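Local coordinates for protein restriction endonuclease (Mycobacterium sp., PDB 4F0Q) that probably recognises methylated cytosine in DNA and cleaves the strands as a tetrameric, modification-dependent restriction endonuclease, at residues Lys272-Ala277 against Gly389-Gln394; Ser266-Ser271 against Gln394-Ile399. One frame throughout, in Å; residues are numbered along the deposited sequence.

Contact 1 (Lys272-Ala277 against Gly389-Gln394); sequences KEQQPA and GSFSRQ
The carboxamide of Q274, at the end of helix 271-274, grips the backbone of F391 at two points. Its OE1 accepts from F391 N at 2.9 Å in a nearly straight bond (N-H...O 171°), though the donor sits above the carbonyl plane. NE2 returns a 3.0 Å bond to F391 O, in that carbonyl's plane and on a lone pair. CG of Q274 stands anti to its carbonyl carbon and the chain runs extended beyond it, passing over S390 with CB 3.6 Å from S390 OG. The amide is nearly coplanar with the F391 ring, 7° between planes, so OE1 also meets the ring edge, 3.4 Å from F391 CD2. Short strand 390-391 pairs in parallel with 364-365, and the Q274 amide takes the backbone N and O of F391 much as a neighbouring strand would. From there S392 N-caps helix 393-401, which connects strands 381-387 and 406-409 of the nuclease sheet in a beta-alpha-beta crossover. The F391 ring itself stacks edge-to-face with Y385 and touches V365 and V370, about 11 Å from the bound magnesium. Contact is looser where the chain leaves the helix at Q275. This side chain bends at chi2 (-65°) to bring NE2 within 3.2 Å of S390 OG, a weak, bent bond, while its CG lies 3.5 Å from the same oxygen. The open side is the earlier part of the turn: E273 is exposed, and so is K272, its CB directed away from the strand.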
ATOM      1  N   LYS A 272      24.923   5.002 -12.299  1.00 25.19           N
ATOM      2  CA  LYS A 272      24.870   5.797 -13.522  1.00 27.13           C
ATOM      3  C   LYS A 272      23.453   5.876 -14.084  1.00 27.00           C
ATOM      4  O   LYS A 272      23.058   6.892 -14.656  1.00 28.35           O
ATOM      5  CB  LYS A 272      25.829   5.234 -14.576  1.00 26.58           C
ATOM      6  CG  LYS A 272      25.956   6.102 -15.818  1.00 31.71           C
ATOM      7  CD  LYS A 272      27.107   5.659 -16.707  1.00 33.18           C
ATOM      8  CE  LYS A 272      26.854   4.288 -17.310  1.00 42.77           C
ATOM      9  NZ  LYS A 272      27.937   3.894 -18.254  1.00 42.46           N
ATOM     10  N   GLU A 273      22.692   4.801 -13.915  1.00 23.21           N
ATOM     11  CA  GLU A 273      21.319   4.754 -14.401  1.00 23.84           C
ATOM     12  C   GLU A 273      20.397   5.655 -13.583  1.00 23.92           C
ATOM     13  O   GLU A 273      19.514   6.314 -14.130  1.00 25.95           O
ATOM     14  CB  GLU A 273      20.796   3.317 -14.397  1.00 25.43           C
ATOM     15  CG  GLU A 273      21.433   2.430 -15.453  1.00 26.95           C
ATOM     16  CD  GLU A 273      21.058   0.970 -15.289  1.00 28.93           C
ATOM     17  OE1 GLU A 273      21.469   0.363 -14.278  1.00 25.42           O
ATOM     18  OE2 GLU A 273      20.353   0.433 -16.168  1.00 37.20           O
ATOM     19  N   GLN A 274      20.607   5.679 -12.271  1.00 26.41           N
ATOM     20  CA  GLN A 274      19.785   6.491 -11.380  1.00 25.99           C
ATOM     21  C   GLN A 274      20.092   7.976 -11.548  1.00 21.26           C
ATOM     22  O   GLN A 274      19.257   8.831 -11.253  1.00 21.48           O
ATOM     23  CB  GLN A 274      19.997   6.070  -9.926  1.00 22.53           C
ATOM     24  CG  GLN A 274      19.742   4.598  -9.666  1.00 19.24           C
ATOM     25  CD  GLN A 274      20.015   4.210  -8.228  1.00 20.74           C
ATOM     26  OE1 GLN A 274      19.476   4.812  -7.299  1.00 20.22           O
ATOM     27  NE2 GLN A 274      20.861   3.206  -8.035  1.00 24.11           N
ATOM     28  N   GLN A 275      21.299   8.272 -12.016  1.00 22.50           N
ATOM     29  CA  GLN A 275      21.713   9.642 -12.276  1.00 20.78           C
ATOM     30  C   GLN A 275      21.373  10.021 -13.714  1.00 24.90           C
ATOM     31  O   GLN A 275      21.288   9.151 -14.580  1.00 22.93           O
ATOM     32  CB  GLN A 275      23.217   9.794 -12.032  1.00 26.48           C
ATOM     33  CG  GLN A 275      23.630   9.632 -10.579  1.00 22.17           C
ATOM     34  CD  GLN A 275      23.069  10.721  -9.692  1.00 21.20           C
ATOM     35  OE1 GLN A 275      23.480  11.878  -9.778  1.00 19.99           O
ATOM     36  NE2 GLN A 275      22.122  10.359  -8.833  1.00 20.73           N
ATOM     37  N   PRO A 276      21.171  11.322 -13.973  1.00 27.59           N
ATOM     38  CA  PRO A 276      20.889  11.779 -15.339  1.00 32.00           C
ATOM     39  C   PRO A 276      22.125  11.689 -16.228  1.00 31.46           C
ATOM     40  O   PRO A 276      23.193  11.297 -15.757  1.00 33.29           O
ATOM     41  CB  PRO A 276      20.485  13.242 -15.139  1.00 31.73           C
ATOM     42  CG  PRO A 276      21.168  13.648 -13.879  1.00 25.44           C
ATOM     43  CD  PRO A 276      21.150  12.433 -13.004  1.00 23.73           C
ATOM     44  N   ALA A 277      21.980  12.049 -17.500  1.00 33.45           N
ATOM     45  CA  ALA A 277      23.100  12.020 -18.436  1.00 32.57           C
ATOM     46  C   ALA A 277      24.196  12.992 -18.011  1.00 32.89           C
ATOM     47  O   ALA A 277      23.978  13.849 -17.155  1.00 37.26           O
ATOM     48  CB  ALA A 277      22.625  12.330 -19.847  1.00 46.12           C
ATOM     49  N   GLY A 389      21.546  11.810  -4.733  1.00 21.53           N
ATOM     50  CA  GLY A 389      22.482  10.800  -5.194  1.00 20.04           C
ATOM     51  C   GLY A 389      21.782   9.542  -5.669  1.00 21.06           C
ATOM     52  O   GLY A 389      20.701   9.604  -6.253  1.00 19.54           O
ATOM     53  N   SER A 390      22.404   8.396  -5.417  1.00 24.91           N
ATOM     54  CA  SER A 390      21.845   7.114  -5.827  1.00 21.00           C
ATOM     55  C   SER A 390      21.709   6.170  -4.639  1.00 19.09           C
ATOM     56  O   SER A 390      22.203   6.455  -3.549  1.00 17.83           O
ATOM     57  CB  SER A 390      22.722   6.467  -6.901  1.00 17.25           C
ATOM     58  OG  SER A 390      22.826   7.294  -8.046  1.00 24.15           O
ATOM     59  N   PHE A 391      21.032   5.049  -4.855  1.00 18.31           N
ATOM     60  CA  PHE A 391      20.936   4.009  -3.841  1.00 18.83           C
ATOM     61  C   PHE A 391      21.912   2.889  -4.177  1.00 20.10           C
ATOM     62  O   PHE A 391      22.022   2.481  -5.334  1.00 19.67           O
ATOM     63  CB  PHE A 391      19.508   3.463  -3.755  1.00 19.72           C
ATOM     64  CG  PHE A 391      18.481   4.504  -3.407  1.00 22.80           C
ATOM     65  CD1 PHE A 391      18.248   4.853  -2.086  1.00 17.61           C
ATOM     66  CD2 PHE A 391      17.748   5.133  -4.400  1.00 20.40           C
ATOM     67  CE1 PHE A 391      17.305   5.811  -1.763  1.00 13.71           C
ATOM     68  CE2 PHE A 391      16.804   6.092  -4.081  1.00 18.43           C
ATOM     69  CZ  PHE A 391      16.583   6.430  -2.761  1.00 16.87           C
ATOM     70  N   SER A 392      22.623   2.403  -3.166  1.00 19.31           N
ATOM     71  CA  SER A 392      23.619   1.354  -3.357  1.00 23.12           C
ATOM     72  C   SER A 392      22.984   0.076  -3.886  1.00 23.47           C
ATOM     73  O   SER A 392      21.779  -0.131  -3.746  1.00 22.63           O
ATOM     74  CB  SER A 392      24.360   1.071  -2.050  1.00 21.65           C
ATOM     75  OG  SER A 392      23.470   0.603  -1.052  1.00 25.03           O
ATOM     76  N   ARG A 393      23.802  -0.776  -4.495  1.00 25.38           N
ATOM     77  CA  ARG A 393      23.311  -2.020  -5.068  1.00 24.70           C
ATOM     78  C   ARG A 393      22.736  -2.929  -3.989  1.00 24.83           C
ATOM     79  O   ARG A 393      21.695  -3.559  -4.185  1.00 24.31           O
ATOM     80  CB  ARG A 393      24.426  -2.744  -5.824  1.00 24.88           C
ATOM     81  CG  ARG A 393      23.934  -3.935  -6.623  1.00 25.00           C
ATOM     82  CD  ARG A 393      25.036  -4.555  -7.462  1.00 23.65           C
ATOM     83  NE  ARG A 393      24.487  -5.444  -8.481  1.00 29.53           N
ATOM     84  CZ  ARG A 393      24.180  -6.720  -8.275  1.00 30.08           C
ATOM     85  NH1 ARG A 393      24.370  -7.267  -7.082  1.00 33.19           N
ATOM     86  NH2 ARG A 393      23.683  -7.451  -9.264  1.00 24.29           N
ATOM     87  N   GLN A 394      23.413  -2.982  -2.847  1.00 24.59           N
ATOM     88  CA  GLN A 394      22.988  -3.834  -1.744  1.00 21.73           C
ATOM     89  C   GLN A 394      21.646  -3.383  -1.173  1.00 21.60           C
ATOM     90  O   GLN A 394      20.823  -4.209  -0.779  1.00 23.29           O
ATOM     91  CB  GLN A 394      24.053  -3.863  -0.646  1.00 23.93           C
ATOM     92  CG  GLN A 394      23.792  -4.894   0.440  1.00 30.55           C
ATOM     93  CD  GLN A 394      23.700  -6.307  -0.106  1.00 25.87           C
ATOM     94  OE1 GLN A 394      24.365  -6.655  -1.082  1.00 24.90           O
ATOM     95  NE2 GLN A 394      22.869  -7.130   0.523  1.00 28.97           N
TER

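Contact 2 (Ser266-Ser271 against Gln394-Ile399); sequences SAVQSS and QAQVEI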
ATOM      1  N   SER A 266      16.526  -7.351 -14.574  1.00 26.65           N
ATOM      2  CA  SER A 266      17.022  -6.978 -13.256  1.00 28.88           C
ATOM      3  C   SER A 266      16.482  -5.613 -12.844  1.00 26.28           C
ATOM      4  O   SER A 266      16.561  -4.648 -13.604  1.00 28.66           O
ATOM      5  CB  SER A 266      18.551  -6.965 -13.244  1.00 26.63           C
ATOM      6  OG  SER A 266      19.047  -6.514 -11.996  1.00 22.93           O
ATOM      7  N   ALA A 267      15.927  -5.542 -11.638  1.00 29.00           N
ATOM      8  CA  ALA A 267      15.367  -4.298 -11.125  1.00 26.53           C
ATOM      9  C   ALA A 267      16.429  -3.475 -10.402  1.00 24.85           C
ATOM     10  O   ALA A 267      16.132  -2.431  -9.822  1.00 19.37           O
ATOM     11  CB  ALA A 267      14.191  -4.585 -10.204  1.00 27.66           C
ATOM     12  N   VAL A 268      17.666  -3.956 -10.443  1.00 26.90           N
ATOM     13  CA  VAL A 268      18.782  -3.254  -9.822  1.00 22.36           C
ATOM     14  C   VAL A 268      19.420  -2.272 -10.800  1.00 21.96           C
ATOM     15  O   VAL A 268      20.003  -2.674 -11.806  1.00 25.34           O
ATOM     16  CB  VAL A 268      19.858  -4.234  -9.323  1.00 21.63           C
ATOM     17  CG1 VAL A 268      21.063  -3.473  -8.798  1.00 22.24           C
ATOM     18  CG2 VAL A 268      19.286  -5.149  -8.251  1.00 20.22           C
ATOM     19  N   GLN A 269      19.300  -0.985 -10.500  1.00 22.98           N
ATOM     20  CA  GLN A 269      19.889   0.047 -11.341  1.00 24.32           C
ATOM     21  C   GLN A 269      21.261   0.449 -10.820  1.00 24.95           C
ATOM     22  O   GLN A 269      21.475   0.531  -9.611  1.00 25.72           O
ATOM     23  CB  GLN A 269      18.981   1.277 -11.404  1.00 23.34           C
ATOM     24  CG  GLN A 269      17.595   1.000 -11.954  1.00 23.19           C
ATOM     25  CD  GLN A 269      16.794   2.267 -12.169  1.00 27.01           C
ATOM     26  OE1 GLN A 269      17.326   3.373 -12.080  1.00 31.01           O
ATOM     27  NE2 GLN A 269      15.507   2.113 -12.454  1.00 39.97           N
ATOM     28  N   SER A 270      22.188   0.696 -11.738  1.00 23.93           N
ATOM     29  CA  SER A 270      23.514   1.165 -11.364  1.00 27.24           C
ATOM     30  C   SER A 270      23.422   2.611 -10.900  1.00 26.33           C
ATOM     31  O   SER A 270      22.371   3.242 -11.016  1.00 24.08           O
ATOM     32  CB  SER A 270      24.477   1.052 -12.546  1.00 25.72           C
ATOM     33  OG  SER A 270      24.065   1.878 -13.622  1.00 25.96           O
ATOM     34  N   SER A 271      24.523   3.136 -10.371  1.00 23.42           N
ATOM     35  CA  SER A 271      24.560   4.528  -9.948  1.00 23.76           C
ATOM     36  C   SER A 271      24.415   5.449 -11.154  1.00 23.25           C
ATOM     37  O   SER A 271      23.843   6.531 -11.051  1.00 26.92           O
ATOM     38  CB  SER A 271      25.856   4.835  -9.195  1.00 22.78           C
ATOM     39  OG  SER A 271      25.927   4.104  -7.983  1.00 22.00           O
ATOM     40  N   GLN A 394      23.413  -2.982  -2.847  1.00 24.59           N
ATOM     41  CA  GLN A 394      22.988  -3.834  -1.744  1.00 21.73           C
ATOM     42  C   GLN A 394      21.646  -3.383  -1.173  1.00 21.60           C
ATOM     43  O   GLN A 394      20.823  -4.209  -0.779  1.00 23.29           O
ATOM     44  CB  GLN A 394      24.053  -3.863  -0.646  1.00 23.93           C
ATOM     45  CG  GLN A 394      23.792  -4.894   0.440  1.00 30.55           C
ATOM     46  CD  GLN A 394      23.700  -6.307  -0.106  1.00 25.87           C
ATOM     47  OE1 GLN A 394      24.365  -6.655  -1.082  1.00 24.90           O
ATOM     48  NE2 GLN A 394      22.869  -7.130   0.523  1.00 28.97           N
ATOM     49  N   ALA A 395      21.431  -2.071  -1.137  1.00 19.24           N
ATOM     50  CA  ALA A 395      20.167  -1.515  -0.668  1.00 20.73           C
ATOM     51  C   ALA A 395      19.014  -1.993  -1.543  1.00 22.00           C
ATOM     52  O   ALA A 395      18.014  -2.510  -1.045  1.00 22.76           O
ATOM     53  CB  ALA A 395      20.231   0.004  -0.656  1.00 18.31           C
ATOM     54  N   GLN A 396      19.172  -1.823  -2.853  1.00 21.75           N
ATOM     55  CA  GLN A 396      18.165  -2.246  -3.818  1.00 18.44           C
ATOM     56  C   GLN A 396      17.933  -3.752  -3.751  1.00 20.53           C
ATOM     57  O   GLN A 396      16.797  -4.215  -3.846  1.00 21.68           O
ATOM     58  CB  GLN A 396      18.585  -1.841  -5.231  1.00 22.09           C
ATOM     59  CG  GLN A 396      18.916  -0.364  -5.377  1.00 21.07           C
ATOM     60  CD  GLN A 396      19.360  -0.002  -6.779  1.00 17.27           C
ATOM     61  OE1 GLN A 396      18.557   0.021  -7.710  1.00 18.28           O
ATOM     62  NE2 GLN A 396      20.648   0.281  -6.937  1.00 21.97           N
ATOM     63  N   VAL A 397      19.015  -4.507  -3.588  1.00 25.30           N
ATOM     64  CA  VAL A 397      18.929  -5.960  -3.463  1.00 23.96           C
ATOM     65  C   VAL A 397      18.100  -6.361  -2.244  1.00 23.23           C
ATOM     66  O   VAL A 397      17.231  -7.229  -2.331  1.00 28.56           O
ATOM     67  CB  VAL A 397      20.333  -6.607  -3.382  1.00 28.33           C
ATOM     68  CG1 VAL A 397      20.245  -8.030  -2.849  1.00 23.52           C
ATOM     69  CG2 VAL A 397      21.007  -6.585  -4.747  1.00 20.90           C
ATOM     70  N   GLU A 398      18.361  -5.715  -1.114  1.00 20.80           N
ATOM     71  CA  GLU A 398      17.625  -6.005   0.111  1.00 21.46           C
ATOM     72  C   GLU A 398      16.173  -5.536   0.031  1.00 20.24           C
ATOM     73  O   GLU A 398      15.297  -6.093   0.692  1.00 20.71           O
ATOM     74  CB  GLU A 398      18.331  -5.393   1.322  1.00 20.94           C
ATOM     75  CG  GLU A 398      19.704  -5.991   1.588  1.00 21.68           C
ATOM     76  CD  GLU A 398      20.448  -5.285   2.700  1.00 29.51           C
ATOM     77  OE1 GLU A 398      21.664  -5.525   2.850  1.00 29.84           O
ATOM     78  OE2 GLU A 398      19.816  -4.494   3.431  1.00 33.80           O
ATOM     79  N   ILE A 399      15.921  -4.514  -0.783  1.00 23.81           N
ATOM     80  CA  ILE A 399      14.557  -4.041  -1.010  1.00 19.67           C
ATOM     81  C   ILE A 399      13.764  -5.046  -1.846  1.00 21.95           C
ATOM     82  O   ILE A 399      12.622  -5.373  -1.525  1.00 20.21           O
ATOM     83  CB  ILE A 399      14.540  -2.664  -1.706  1.00 19.70           C
ATOM     84  CG1 ILE A 399      15.014  -1.575  -0.744  1.00 15.35           C
ATOM     85  CG2 ILE A 399      13.143  -2.331  -2.208  1.00 20.76           C
ATOM     86  CD1 ILE A 399      15.113  -0.206  -1.379  1.00 14.66           C
TER
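The Q396 carboxamide lies with one face toward V268, whose CG1 is 4.2 Å from Q396 NE2, and with Q274 NE2 on the other side. Its edges carry the bonds: NE2 donates to Q269 O at 2.8 Å (165°), nearly in the amide plane, and makes a weak bond to S392 O one turn earlier. OE1 accepts from Q269 N at 3.1 Å, the donor standing 32° out of the carbonyl plane on the V268 side. A single helix side chain thus holds both backbone polar groups of Q269 and fixes this irregular chain against helix 393-401. Q396 reaches across with CG anti to its carbonyl carbon and the chain extended beyond (chi2 179°). Next to the amide, V268 and V397 cross obliquely and touch through their CG2 methyls, 4.2 Å apart. S266 OG accepts from V268 N, an ST turn that leads into the bonded residues. On the helix, Q394 NE2 donates to the anti lone pair of E398 OE1, and E398 forms salt bridges with R372 and R376 of the second subunit. Around the segments, I399 packs on V370 of helix 367-374 and on V406 and L408 of strand 406-409, while V268 also touches R393 and I400.

The two contacts lie 9 Å apart between centres, on the same side of the chain's centre, and run in sequence along one piece of chain. Residues 266-271 lead into helix 271-274, with S270 as N-cap; Q394 is common to both partner segments, and contact 1 is nested inside the loop closed by contact 2. They interlock at Q269 O, which accepts from the amides of both Q396 and Q274, and through a weak bond between S390 OG and S271 O. Chain following strand 263-264 is thereby laid along the PD-(D/E)XK-type nuclease region, from strand 390-391, whose F391 side chain is about 11 Å from the magnesium, to helix 393-401, where E398 meets the second subunit.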